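Local structure of 2-methyl-3-hydroxypyridine-5-carboxylic acid oxygenase (Mesorhizobium loti, 3ALJ) at residues T84-K89 against D201-W206; D276-G281 against A327-I332. The protein uses bound FAD to oxygenate 2-methyl-3-hydroxypyridine-5-carboxylic acid, probably opening the pyridine ring with molecular oxygen. One frame throughout, in Å; residues are numbered along the deposited sequence. Where two conformers were deposited one is given.

Contact 1 (T84-K89 against D201-W206); sequences TWMHNK and DMWNFW
W85 pairs with M202, and M86 with W203, where two neighbouring strands of a mixed beta-sheet run parallel, their short axes 4.7 Å apart. Strand 84-86 leaves the pairing in a type I' turn, M86 to K89, that leads straight into strand 89-94, so the parallel partner and the hairpin partner flank the same strand. The backbone ladder is a regular one: W85 N donates to D201 O, W203 N returns a bond to W85 O, and H87 N closes on W203 O at 2.9 Å.

Sulfur and aromatic groups meet on both faces of the sheet. On one, the M202 chain, extended beyond CG, runs alongside the W85 indole and points the same way; its SD sits 5.0 Å from the centroid of the six-membered ring, an oblique Met-aromatic contact. F251 adds an edge-to-face partner for that indole, whose NE1 bonds to E83. On the other face M86 leaves its backbone with CG anti to N (chi1 171°), then bends at chi2 and chi3. This bend brings CE within 3.7 Å of W203 CB and 3.5 Å of F205 CE2, while SD makes a second oblique Met-aromatic contact with the F205 ring.

Among the polar side chains, D201 OD2 takes a weak bond from W203 NE1 within its own strand, but its stronger partner is R211, in a salt bridge. H87 ND1 reaches N204 OD1 weakly, with ring and amide planes 46° apart. Two waters bridge the segments near the turn: one joins N88 N to W203 O, and the other accepts from N204 ND2 at 2.9 Å and donates to N88 OD1 at 2.7 Å.

Contact 2 (D276-G281 against A327-I332); sequences DSWTRG and AWETRI
E329 reaches from helix 321-349 across one face of the W278 indole, with carboxylate and ring planes only 20° apart. Its chain is fully stretched: CG stands anti to the backbone N (chi1 -177°), and the extension beyond it carries the carboxylate to the backbone of the loop that leads into strand 279-280. On the way CG lies 3.8 Å from the plane of the W278 ring, offset toward the rim. At the end OE1 accepts a hydrogen bond from W278 N at 2.8 Å, the donor arriving from above the carboxylate plane. A water donates to the same OE1 at 2.6 Å and also bonds to T279 OG1.

W328, one residue earlier on the helix, comes at W278 from another direction. The two indoles are neither stacked nor edge-to-face; their planes are inclined at 53°, and W328 CH2 touches W278 CE3 at 3.7 Å. T279 CG2 meets the rim of W328 in its plane, 3.8 Å from CZ3. I332 CG2 lies near the plane of W278 at its edge, 4.0 Å from CZ3, and also over one face of W328. W328 NE1 donates a hydrogen bond to the backbone O of N307, in helix 300-314.

With an alanine here instead of E329, the W278 amide and the water would lose this acceptor, and R333 its salt bridge to the carboxylate, which is likely to let the loop shift from the helix. OE2 pairs with R333 while OE1 grips the loop, so the one carboxylate serves both; the nearby arginine is likely to help keep it ionised beside the buried indole.

In the fold
From the N terminus, the chain builds the first strands of the FAD-binding sheet before reaching strand 82-86. Contact 1 then closes a loop of 111 residues, within which the chain runs through helix 106-119, strands 123-125 and 151-154 of the six-stranded sheet, and the long strand 170-185 before strand 199-203 returns to lie parallel to strand 82-86. Contact 2 opens only later, so the two loops follow in series, neither nesting nor crossing. Its 45-residue loop leads from edge strand 279-280 through helix 300-314 to helix 321-349. Contact 1 joins two adjacent strands of the seven-stranded sheet and contact 2 ties the six-stranded sheet to the long helix; their centres are about 41 Å apart.

Contact 1 (T84-K89 against D201-W206)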
loop_
_atom_site.group_PDB
_atom_site.type_symbol
_atom_site.label_atom_id
_atom_site.label_comp_id
_atom_site.label_asym_id
_atom_site.label_seq_id
_atom_site.Cartn_x
_atom_site.Cartn_y
_atom_site.Cartn_z
ATOM N N THR A 84 -4.352 20.239 -5.182
ATOM C CA THR A 84 -3.062 20.259 -5.852
ATOM C C THR A 84 -2.586 21.658 -6.015
ATOM O O THR A 84 -3.405 22.555 -6.467
ATOM C CB THR A 84 -3.231 19.582 -7.214
ATOM O OG1 THR A 84 -3.670 18.244 -6.986
ATOM C CG2 THR A 84 -1.875 19.425 -7.959
ATOM N N TRP A 85 -1.311 21.901 -5.687
ATOM C CA TRP A 85 -0.649 23.201 -6.047
ATOM C C TRP A 85 0.422 22.982 -7.094
ATOM O O TRP A 85 1.131 21.974 -7.059
ATOM C CB TRP A 85 0.014 23.832 -4.823
ATOM C CG TRP A 85 -0.932 24.279 -3.730
ATOM C CD1 TRP A 85 -2.279 24.211 -3.688
ATOM C CD2 TRP A 85 -0.455 24.857 -2.457
ATOM N NE1 TRP A 85 -2.711 24.742 -2.468
ATOM C CE2 TRP A 85 -1.634 25.154 -1.699
ATOM C CE3 TRP A 85 0.836 25.139 -1.923
ATOM C CZ2 TRP A 85 -1.572 25.702 -0.402
ATOM C CZ3 TRP A 85 0.896 25.726 -0.605
ATOM C CH2 TRP A 85 -0.287 25.933 0.120
ATOM N N MET A 86 0.614 23.982 -7.930
ATOM C CA MET A 86 1.766 24.071 -8.820
ATOM C C MET A 86 2.415 25.403 -8.588
ATOM O O MET A 86 1.727 26.449 -8.736
ATOM C CB MET A 86 1.356 23.974 -10.296
ATOM C CG MET A 86 2.570 24.312 -11.239
ATOM S SD MET A 86 4.039 23.230 -10.975
ATOM C CE MET A 86 3.312 21.776 -11.493
ATOM N N HIS A 87 3.659 25.466 -8.154
ATOM C CA HIS A 87 4.319 26.772 -7.885
ATOM C C HIS A 87 3.491 27.612 -6.933
ATOM O O HIS A 87 3.349 28.833 -7.122
ATOM C CB HIS A 87 4.692 27.479 -9.207
ATOM C CG HIS A 87 5.617 26.679 -10.091
ATOM N ND1 HIS A 87 6.759 26.006 -9.643
ATOM C CD2 HIS A 87 5.547 26.457 -11.412
ATOM C CE1 HIS A 87 7.313 25.358 -10.671
ATOM N NE2 HIS A 87 6.598 25.616 -11.749
ATOM N N ASN A 88 2.945 26.962 -5.887
ATOM C CA ASN A 88 2.158 27.632 -4.786
ATOM C C ASN A 88 0.817 28.143 -5.234
ATOM O O ASN A 88 0.122 28.798 -4.373
ATOM C CB ASN A 88 2.975 28.752 -4.109
ATOM C CG ASN A 88 4.300 28.225 -3.664
ATOM O OD1 ASN A 88 4.296 27.156 -3.084
ATOM N ND2 ASN A 88 5.369 28.879 -3.973
ATOM N N LYS A 89 0.370 27.863 -6.465
ATOM C CA LYS A 89 -0.974 28.291 -6.936
ATOM C C LYS A 89 -1.834 27.033 -6.899
ATOM O O LYS A 89 -1.505 25.969 -7.386
ATOM C CB LYS A 89 -0.852 28.771 -8.376
ATOM C CG LYS A 89 -2.207 29.096 -9.040
ATOM C CD LYS A 89 -2.959 30.247 -8.234
ATOM C CE LYS A 89 -4.093 30.678 -9.180
ATOM N NZ LYS A 89 -5.222 29.795 -9.136
ATOM N N ASP A 201 -1.060 18.451 -2.565
ATOM C CA ASP A 201 0.098 17.941 -3.338
ATOM C C ASP A 201 0.794 19.138 -3.932
ATOM O O ASP A 201 0.267 19.770 -4.863
ATOM C CB ASP A 201 -0.414 16.964 -4.422
ATOM C CG ASP A 201 0.725 16.242 -5.043
ATOM O OD1 ASP A 201 1.893 16.421 -4.582
ATOM O OD2 ASP A 201 0.514 15.453 -5.989
ATOM N N MET A 202 1.922 19.505 -3.307
ATOM C CA MET A 202 2.580 20.782 -3.595
ATOM C C MET A 202 3.752 20.570 -4.534
ATOM O O MET A 202 4.863 20.151 -4.155
ATOM C CB MET A 202 3.120 21.403 -2.296
ATOM C CG MET A 202 2.045 21.527 -1.211
ATOM S SD MET A 202 2.837 21.869 0.362
ATOM C CE MET A 202 1.442 22.422 1.404
ATOM N N TRP A 203 3.493 20.790 -5.839
ATOM C CA TRP A 203 4.528 20.557 -6.882
ATOM C C TRP A 203 5.306 21.832 -7.211
ATOM O O TRP A 203 4.759 22.991 -7.198
ATOM C CB TRP A 203 3.823 20.218 -8.187
ATOM C CG TRP A 203 3.270 18.773 -8.206
ATOM C CD1 TRP A 203 2.099 18.311 -7.665
ATOM C CD2 TRP A 203 3.877 17.676 -8.870
ATOM N NE1 TRP A 203 1.979 16.964 -8.003
ATOM C CE2 TRP A 203 3.063 16.554 -8.733
ATOM C CE3 TRP A 203 5.094 17.516 -9.560
ATOM C CZ2 TRP A 203 3.402 15.287 -9.250
ATOM C CZ3 TRP A 203 5.427 16.268 -10.096
ATOM C CH2 TRP A 203 4.608 15.185 -9.944
ATOM N N ASN A 204 6.571 21.637 -7.607
ATOM C CA ASN A 204 7.359 22.706 -8.225
ATOM C C ASN A 204 8.312 22.073 -9.194
ATOM O O ASN A 204 8.877 21.029 -8.883
ATOM C CB ASN A 204 8.231 23.446 -7.184
ATOM C CG ASN A 204 7.434 24.113 -6.120
ATOM O OD1 ASN A 204 7.010 25.319 -6.250
ATOM N ND2 ASN A 204 7.206 23.477 -4.987
ATOM N N PHE A 205 8.491 22.752 -10.329
ATOM C CA PHE A 205 9.636 22.484 -11.226
ATOM C C PHE A 205 10.631 23.611 -11.197
ATOM O O PHE A 205 11.759 23.352 -11.648
ATOM C CB PHE A 205 9.101 22.230 -12.630
ATOM C CG PHE A 205 8.145 21.077 -12.724
ATOM C CD1 PHE A 205 8.546 19.795 -12.372
ATOM C CD2 PHE A 205 6.847 21.247 -13.073
ATOM C CE1 PHE A 205 7.563 18.696 -12.448
ATOM C CE2 PHE A 205 5.939 20.199 -13.175
ATOM C CZ PHE A 205 6.315 18.939 -12.879
ATOM N N TRP A 206 10.250 24.814 -10.805
ATOM C CA TRP A 206 11.123 25.955 -10.763
ATOM C C TRP A 206 11.061 26.511 -9.384
ATOM O O TRP A 206 9.983 26.555 -8.813
ATOM C CB TRP A 206 10.665 27.020 -11.856
ATOM C CG TRP A 206 11.520 28.268 -11.826
ATOM C CD1 TRP A 206 12.650 28.461 -12.605
ATOM C CD2 TRP A 206 11.437 29.358 -10.914
ATOM N NE1 TRP A 206 13.178 29.667 -12.281
ATOM C CE2 TRP A 206 12.537 30.221 -11.222
ATOM C CE3 TRP A 206 10.550 29.722 -9.958
ATOM C CZ2 TRP A 206 12.721 31.449 -10.580
ATOM C CZ3 TRP A 206 10.765 30.977 -9.236
ATOM C CH2 TRP A 206 11.876 31.773 -9.566
HETATM O O HOH W 1 3.560 24.291 -4.941
HETATM O O HOH W 2 5.801 24.933 -2.972
#

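Contact 2 (D276-G281 against A327-I332)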
loop_
_atom_site.group_PDB
_atom_site.type_symbol
_atom_site.label_atom_id
_atom_site.label_comp_id
_atom_site.label_asym_id
_atom_site.label_seq_id
_atom_site.Cartn_x
_atom_site.Cartn_y
_atom_site.Cartn_z
ATOM N N ASP A 276 4.285 -13.071 -15.400
ATOM C CA ASP A 276 3.561 -13.887 -16.434
ATOM C C ASP A 276 2.204 -14.358 -15.818
ATOM O O ASP A 276 1.125 -14.386 -16.452
ATOM C CB ASP A 276 4.468 -15.053 -16.921
ATOM C CG ASP A 276 3.802 -15.907 -17.996
ATOM O OD1 ASP A 276 3.584 -17.119 -17.728
ATOM O OD2 ASP A 276 3.551 -15.338 -19.073
ATOM N N SER A 277 2.308 -14.831 -14.578
ATOM C CA SER A 277 1.169 -15.365 -13.859
ATOM C C SER A 277 1.335 -15.213 -12.394
ATOM O O SER A 277 2.472 -14.910 -11.968
ATOM C CB SER A 277 0.901 -16.855 -14.263
ATOM O OG SER A 277 1.936 -17.623 -13.663
ATOM N N TRP A 278 0.266 -15.420 -11.649
ATOM C CA TRP A 278 0.307 -15.232 -10.145
ATOM C C TRP A 278 0.151 -16.497 -9.384
ATOM O O TRP A 278 0.135 -16.506 -8.170
ATOM C CB TRP A 278 -0.837 -14.274 -9.715
ATOM C CG TRP A 278 -0.677 -12.872 -10.217
ATOM C CD1 TRP A 278 0.373 -12.293 -10.924
ATOM C CD2 TRP A 278 -1.632 -11.839 -10.034
ATOM N NE1 TRP A 278 0.106 -10.926 -11.186
ATOM C CE2 TRP A 278 -1.122 -10.663 -10.626
ATOM C CE3 TRP A 278 -2.856 -11.783 -9.389
ATOM C CZ2 TRP A 278 -1.814 -9.436 -10.549
ATOM C CZ3 TRP A 278 -3.569 -10.592 -9.354
ATOM C CH2 TRP A 278 -3.040 -9.444 -9.912
ATOM N N THR A 279 0.092 -17.649 -10.103
ATOM C CA THR A 279 -0.275 -18.928 -9.427
ATOM C C THR A 279 0.592 -20.048 -9.978
ATOM O O THR A 279 1.079 -19.992 -11.124
ATOM C CB THR A 279 -1.741 -19.327 -9.715
ATOM O OG1 THR A 279 -1.898 -19.594 -11.122
ATOM C CG2 THR A 279 -2.682 -18.173 -9.283
ATOM N N ARG A 280 0.769 -21.031 -9.112
ATOM C CA ARG A 280 1.400 -22.292 -9.604
ATOM C C ARG A 280 0.926 -23.372 -8.659
ATOM O O ARG A 280 1.277 -23.404 -7.516
ATOM C CB ARG A 280 2.925 -22.142 -9.694
ATOM C CG ARG A 280 3.540 -23.258 -10.553
ATOM C CD ARG A 280 3.501 -22.780 -11.982
ATOM N NE ARG A 280 4.120 -21.471 -12.165
ATOM C CZ ARG A 280 5.409 -21.257 -12.364
ATOM N NH1 ARG A 280 5.803 -19.999 -12.587
ATOM N NH2 ARG A 280 6.292 -22.241 -12.383
ATOM N N GLY A 281 0.101 -24.283 -9.187
ATOM C CA GLY A 281 -0.427 -25.285 -8.293
ATOM C C GLY A 281 -1.206 -24.686 -7.120
ATOM O O GLY A 281 -2.253 -23.995 -7.352
ATOM N N ALA A 327 -9.065 -19.349 -11.365
ATOM C CA ALA A 327 -10.251 -18.506 -11.610
ATOM C C ALA A 327 -10.005 -17.117 -10.981
ATOM O O ALA A 327 -10.470 -16.118 -11.517
ATOM C CB ALA A 327 -11.455 -19.160 -10.972
ATOM N N TRP A 328 -9.338 -17.139 -9.827
ATOM C CA TRP A 328 -9.093 -15.841 -9.114
ATOM C C TRP A 328 -8.250 -14.901 -9.938
ATOM O O TRP A 328 -8.628 -13.722 -10.138
ATOM C CB TRP A 328 -8.337 -16.174 -7.861
ATOM C CG TRP A 328 -7.615 -15.020 -7.175
ATOM C CD1 TRP A 328 -8.197 -13.954 -6.473
ATOM C CD2 TRP A 328 -6.174 -14.879 -7.072
ATOM N NE1 TRP A 328 -7.168 -13.120 -5.985
ATOM C CE2 TRP A 328 -5.958 -13.683 -6.369
ATOM C CE3 TRP A 328 -5.060 -15.620 -7.558
ATOM C CZ2 TRP A 328 -4.684 -13.280 -5.979
ATOM C CZ3 TRP A 328 -3.785 -15.165 -7.241
ATOM C CH2 TRP A 328 -3.629 -13.965 -6.532
ATOM N N GLU A 329 -7.096 -15.350 -10.421
ATOM C CA GLU A 329 -6.309 -14.481 -11.281
ATOM C C GLU A 329 -7.075 -13.958 -12.504
ATOM O O GLU A 329 -7.042 -12.783 -12.872
ATOM C CB GLU A 329 -4.934 -15.109 -11.666
ATOM C CG GLU A 329 -4.059 -14.216 -12.502
ATOM C CD GLU A 329 -2.717 -14.849 -12.913
ATOM O OE1 GLU A 329 -2.359 -15.900 -12.426
ATOM O OE2 GLU A 329 -2.146 -14.245 -13.835
ATOM N N THR A 330 -7.737 -14.914 -13.152
ATOM C CA THR A 330 -8.505 -14.520 -14.343
ATOM C C THR A 330 -9.533 -13.403 -14.011
ATOM O O THR A 330 -9.729 -12.480 -14.808
ATOM C CB THR A 330 -9.267 -15.794 -14.878
ATOM O OG1 THR A 330 -8.246 -16.655 -15.375
ATOM C CG2 THR A 330 -10.182 -15.394 -16.109
ATOM N N ARG A 331 -10.218 -13.532 -12.865
ATOM C CA ARG A 331 -11.279 -12.582 -12.494
ATOM C C ARG A 331 -10.745 -11.197 -12.114
ATOM O O ARG A 331 -11.250 -10.186 -12.478
ATOM C CB ARG A 331 -12.029 -13.183 -11.276
ATOM C CG ARG A 331 -13.170 -12.302 -10.797
ATOM C CD ARG A 331 -13.996 -13.044 -9.841
ATOM N NE ARG A 331 -13.389 -13.331 -8.524
ATOM C CZ ARG A 331 -13.522 -12.530 -7.441
ATOM N NH1 ARG A 331 -14.144 -11.354 -7.581
ATOM N NH2 ARG A 331 -13.003 -12.870 -6.205
ATOM N N ILE A 332 -9.651 -11.237 -11.307
ATOM C CA ILE A 332 -9.274 -9.990 -10.626
ATOM C C ILE A 332 -8.055 -9.311 -11.229
ATOM O O ILE A 332 -7.833 -8.085 -11.055
ATOM C CB ILE A 332 -9.035 -10.349 -9.052
ATOM C CG1 ILE A 332 -9.452 -9.185 -8.291
ATOM C CG2 ILE A 332 -7.536 -10.837 -8.710
ATOM C CD1 ILE A 332 -11.086 -9.080 -8.248
HETATM O O HOH W 3 -3.351 -18.273 -12.949
#